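Local coordinates for protein aspartate aminotransferase (Rhodobacter sphaeroides, PDB 3NRA) that probably transfers the amino group of L-aspartate to 2-oxoglutarate, giving oxaloacetate and L-glutamate, with pyridoxal 5'-phosphate as cofactor, at residues Glu76-Gly79 against Ile83-Leu86; Ala92-Ala97 against Gly296-Ala301. All blocks are in the same frame, centred on the assembly; numbering follows the deposited sequence.

Contact 1: residues Glu76-Gly79 against Ile83-Leu86; sequences EYRG and IRDL
Arg84, near the start of helix 81-95, sends its guanidinium back onto the type I beta turn Glu76-Gly79 that leads into that helix in this class-I, PLP-dependent aminotransferase. The group grips the turn side-on: NE and NH2 both donate to one acceptor, Gly79 O, each from 3.0 Å. The oxygen lies in the guanidinium plane, yet the two donors reach it differently, NH2 almost in line with the C=O bond and NE from above the carbonyl plane. A bend at chi3 (-76°) turns the flat end of Arg84 to make this grip possible. NH2 is shared, for Glu76 OE1 sits 2.9 Å from it in a salt bridge whose hydrogen bond is weak, its N-H...O angle only 124°; the carboxylate plane is turned 55° from the guanidinium. Arg78 works by its aliphatic part instead, its CG lying over the centre of the guanidinium face, 3.4 Å from Arg84 CZ, while its own charged end goes on to Arg102 O and a salt bridge with Glu276. A long, flexible side chain suits this place, since its hydrocarbon stem covers the face while the charged atoms stay out of contact, Arg78 NE remaining 4.7 Å from Arg84 NH1. Glycine suits position 79, where a CB would jam against the preceding carbonyl oxygen. The other terminal nitrogen of Arg84, NH1, bonds to Ala101 O, so the buried cation ties the turn and the helix to the loop that carries Ala101. A leucine in place of Arg84 would probably leave Gly79 O without its two donors and the Glu76 carboxylate without its countercharge. A water also bridges the pair, donating to Glu76 OE1 at 3.1 Å and accepting from Arg84 NH1.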
# COMPACT_ATOMS: atom_id res chain seq x y z
N GLU B 76 -2.72 -1.35 15.02
CA GLU B 76 -4.05 -1.59 14.47
C GLU B 76 -4.00 -1.28 13.00
O GLU B 76 -3.21 -0.44 12.59
CB GLU B 76 -5.08 -0.69 15.19
CG GLU B 76 -5.47 -1.21 16.60
CD GLU B 76 -6.43 -0.30 17.37
OE1 GLU B 76 -7.22 0.46 16.73
OE2 GLU B 76 -6.43 -0.37 18.64
N TYR B 77 -4.83 -1.94 12.20
CA TYR B 77 -4.84 -1.70 10.73
C TYR B 77 -5.09 -0.24 10.37
O TYR B 77 -4.46 0.29 9.47
CB TYR B 77 -5.88 -2.58 10.00
CG TYR B 77 -5.73 -4.08 10.21
CD1 TYR B 77 -4.53 -4.72 10.00
CD2 TYR B 77 -6.84 -4.86 10.58
CE1 TYR B 77 -4.39 -6.09 10.18
CE2 TYR B 77 -6.71 -6.24 10.78
CZ TYR B 77 -5.50 -6.84 10.56
OH TYR B 77 -5.36 -8.21 10.76
N ARG B 78 -5.98 0.41 11.11
CA ARG B 78 -6.25 1.87 10.89
C ARG B 78 -5.15 2.83 11.39
O ARG B 78 -5.22 4.04 11.14
CB ARG B 78 -7.59 2.26 11.51
CG ARG B 78 -7.64 2.27 13.00
CD ARG B 78 -9.07 2.45 13.51
NE ARG B 78 -9.92 1.28 13.25
CZ ARG B 78 -11.12 1.08 13.79
NH1 ARG B 78 -11.68 1.97 14.63
NH2 ARG B 78 -11.79 -0.05 13.50
N GLY B 79 -4.17 2.31 12.13
CA GLY B 79 -2.99 3.06 12.52
C GLY B 79 -2.83 3.07 14.02
O GLY B 79 -3.80 2.90 14.74
N ILE B 83 -0.87 7.63 18.19
CA ILE B 83 -0.53 8.62 17.17
C ILE B 83 -1.82 9.24 16.61
O ILE B 83 -1.92 10.45 16.41
CB ILE B 83 0.39 8.00 16.07
CG1 ILE B 83 1.73 7.59 16.70
CG2 ILE B 83 0.66 9.01 14.94
CD1 ILE B 83 2.59 6.75 15.82
N ARG B 84 -2.84 8.42 16.42
CA ARG B 84 -4.14 8.97 16.03
C ARG B 84 -4.69 9.98 17.06
O ARG B 84 -5.15 11.06 16.69
CB ARG B 84 -5.13 7.87 15.78
CG ARG B 84 -4.99 7.28 14.42
CD ARG B 84 -6.09 6.33 14.13
NE ARG B 84 -5.89 5.07 14.83
CZ ARG B 84 -6.81 4.41 15.56
NH1 ARG B 84 -8.06 4.87 15.74
NH2 ARG B 84 -6.47 3.24 16.09
N ASP B 85 -4.60 9.63 18.35
CA ASP B 85 -4.99 10.54 19.42
C ASP B 85 -4.17 11.85 19.46
O ASP B 85 -4.71 12.89 19.79
CB ASP B 85 -4.89 9.83 20.78
CG ASP B 85 -5.99 8.78 20.99
OD1 ASP B 85 -7.03 8.82 20.27
OD2 ASP B 85 -5.82 7.93 21.90
N LEU B 86 -2.88 11.78 19.15
CA LEU B 86 -2.05 12.99 19.02
C LEU B 86 -2.48 13.81 17.80
O LEU B 86 -2.52 15.03 17.86
CB LEU B 86 -0.56 12.65 18.87
CG LEU B 86 0.38 12.69 20.06
CD1 LEU B 86 1.78 12.23 19.59
CD2 LEU B 86 0.46 14.10 20.75
O HOH W 1 -9.49 2.49 17.51

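Contact 2: residues Ala92-Ala97 against Gly296-Ala301; sequences AAFTGA and GWFDEA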
# COMPACT_ATOMS: atom_id res chain seq x y z
N ALA B 92 -7.74 18.75 13.54
CA ALA B 92 -8.93 19.57 13.85
C ALA B 92 -8.63 21.07 13.82
O ALA B 92 -9.40 21.85 13.24
CB ALA B 92 -9.55 19.16 15.26
N ALA B 93 -7.53 21.46 14.47
CA ALA B 93 -7.08 22.86 14.50
C ALA B 93 -6.75 23.35 13.10
O ALA B 93 -7.18 24.41 12.71
CB ALA B 93 -5.87 23.00 15.42
N PHE B 94 -6.05 22.52 12.32
CA PHE B 94 -5.67 22.87 10.94
C PHE B 94 -6.87 23.12 10.04
O PHE B 94 -6.94 24.15 9.39
CB PHE B 94 -4.77 21.79 10.32
CG PHE B 94 -4.28 22.15 8.95
CD1 PHE B 94 -3.53 23.30 8.74
CD2 PHE B 94 -4.65 21.39 7.83
CE1 PHE B 94 -3.09 23.65 7.46
CE2 PHE B 94 -4.22 21.74 6.56
CZ PHE B 94 -3.45 22.87 6.37
N THR B 95 -7.82 22.19 10.04
CA THR B 95 -9.00 22.26 9.14
C THR B 95 -10.22 23.04 9.72
O THR B 95 -11.16 23.32 9.00
CB THR B 95 -9.48 20.85 8.75
OG1 THR B 95 -9.85 20.11 9.94
CG2 THR B 95 -8.40 20.10 7.99
N GLY B 96 -10.17 23.39 11.00
CA GLY B 96 -11.26 24.19 11.61
C GLY B 96 -12.56 23.42 11.86
O GLY B 96 -13.63 24.02 11.91
N ALA B 97 -12.47 22.09 11.99
CA ALA B 97 -13.62 21.25 12.36
C ALA B 97 -13.15 20.02 13.16
O ALA B 97 -11.99 19.63 13.06
CB ALA B 97 -14.42 20.82 11.10
N GLY B 296 5.75 14.01 15.20
CA GLY B 296 6.27 15.37 14.96
C GLY B 296 5.43 16.24 14.01
O GLY B 296 5.74 17.42 13.84
N TRP B 297 4.41 15.66 13.37
CA TRP B 297 3.68 16.34 12.32
C TRP B 297 2.76 17.39 12.92
O TRP B 297 1.98 17.09 13.86
CB TRP B 297 2.86 15.33 11.49
CG TRP B 297 2.25 15.91 10.22
CD1 TRP B 297 2.75 16.92 9.45
CD2 TRP B 297 1.06 15.45 9.54
NE1 TRP B 297 1.92 17.15 8.36
CE2 TRP B 297 0.88 16.26 8.39
CE3 TRP B 297 0.12 14.45 9.80
CZ2 TRP B 297 -0.19 16.11 7.52
CZ3 TRP B 297 -0.96 14.31 8.95
CH2 TRP B 297 -1.10 15.12 7.83
N PHE B 298 2.89 18.62 12.41
CA PHE B 298 2.22 19.83 12.96
C PHE B 298 2.78 20.27 14.32
O PHE B 298 2.20 21.12 14.98
CB PHE B 298 0.69 19.65 13.04
CG PHE B 298 -0.00 19.77 11.74
CD1 PHE B 298 -0.24 21.03 11.19
CD2 PHE B 298 -0.41 18.66 11.04
CE1 PHE B 298 -0.87 21.16 9.98
CE2 PHE B 298 -1.05 18.78 9.83
CZ PHE B 298 -1.28 20.03 9.29
N ASP B 299 3.94 19.74 14.70
CA ASP B 299 4.59 20.17 15.92
C ASP B 299 6.07 20.44 15.65
O ASP B 299 6.93 20.21 16.51
CB ASP B 299 4.41 19.10 17.01
CG ASP B 299 4.88 19.56 18.39
OD1 ASP B 299 4.66 20.73 18.74
OD2 ASP B 299 5.51 18.75 19.10
N GLU B 300 6.35 21.00 14.48
CA GLU B 300 7.70 21.29 14.07
C GLU B 300 8.17 22.54 14.82
O GLU B 300 7.34 23.29 15.37
CB GLU B 300 7.78 21.51 12.55
CG GLU B 300 7.32 20.29 11.70
CD GLU B 300 5.79 20.19 11.53
OE1 GLU B 300 5.05 21.06 12.04
OE2 GLU B 300 5.31 19.25 10.85
N ALA B 301 9.47 22.79 14.83
CA ALA B 301 10.01 24.02 15.46
C ALA B 301 9.26 25.28 14.94
O ALA B 301 8.94 25.35 13.75
CB ALA B 301 11.52 24.13 15.20
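A first torsion of -176° carries the ring of Phe94 away from its own backbone nitrogen, out from the last turn of helix 81-95, while Phe298, its CG placed opposite the carbonyl carbon (chi1 -76°), extends from a type II beta turn to meet it. The two side chains cross at about a right angle. Phe298 leads with its far end: CE1 and CZ come over one face of the Phe94 ring, CE1 standing 3.6 Å from Phe94 CD1 and CZ 3.7 Å from Phe94 CG, offset toward the rim. The ring planes are inclined by 46° with centroids 5.0 Å apart, an oblique pairing. Phe298 CE2 meanwhile lies over a face of the neighbouring Trp297 indole, so its ring is wedged between two aromatic surfaces. Further partners surround the pair: His233 meets Phe94 edge-to-face, and Arg223 makes a cation-pi contact with Phe298.

The turn from Gly296 to Asp299 is closed by Asp299 N bonding to Gly296 O at 3.1 Å. Phe298 occupies its third position with positive phi, a conformation more often taken by glycine; its backbone N is held by Glu300 OE2 at 2.9 Å, met from above the carboxylate plane. Across the contact, Gly96 suits the helix end, where phi also turns positive. Because every touch across the contact is between carbons, cohesion here comes mainly from dispersion and the hydrophobic effect.

Overall arrangement
Both contacts draw on helix 81-95: contact 1 uses its first turns and contact 2 its C-terminal end. Their centres are 16 Å apart and their nearest atoms about 6 Å, without touching. Along the chain they come in series, contact 1 being local, with only three residues between its segments, whereas contact 2 spans 198 residues to reach the loop between helices 288-291 and 304-324. The seven-stranded mixed sheet adjoins both: Arg84 touches its edge strand 105-108, and Phe94 packs on the interior strand 245-249. One helix is thus fastened to its own entry turn by hydrogen bonds and a salt bridge and to a distant loop by aromatic contact, all within the aminotransferase family region.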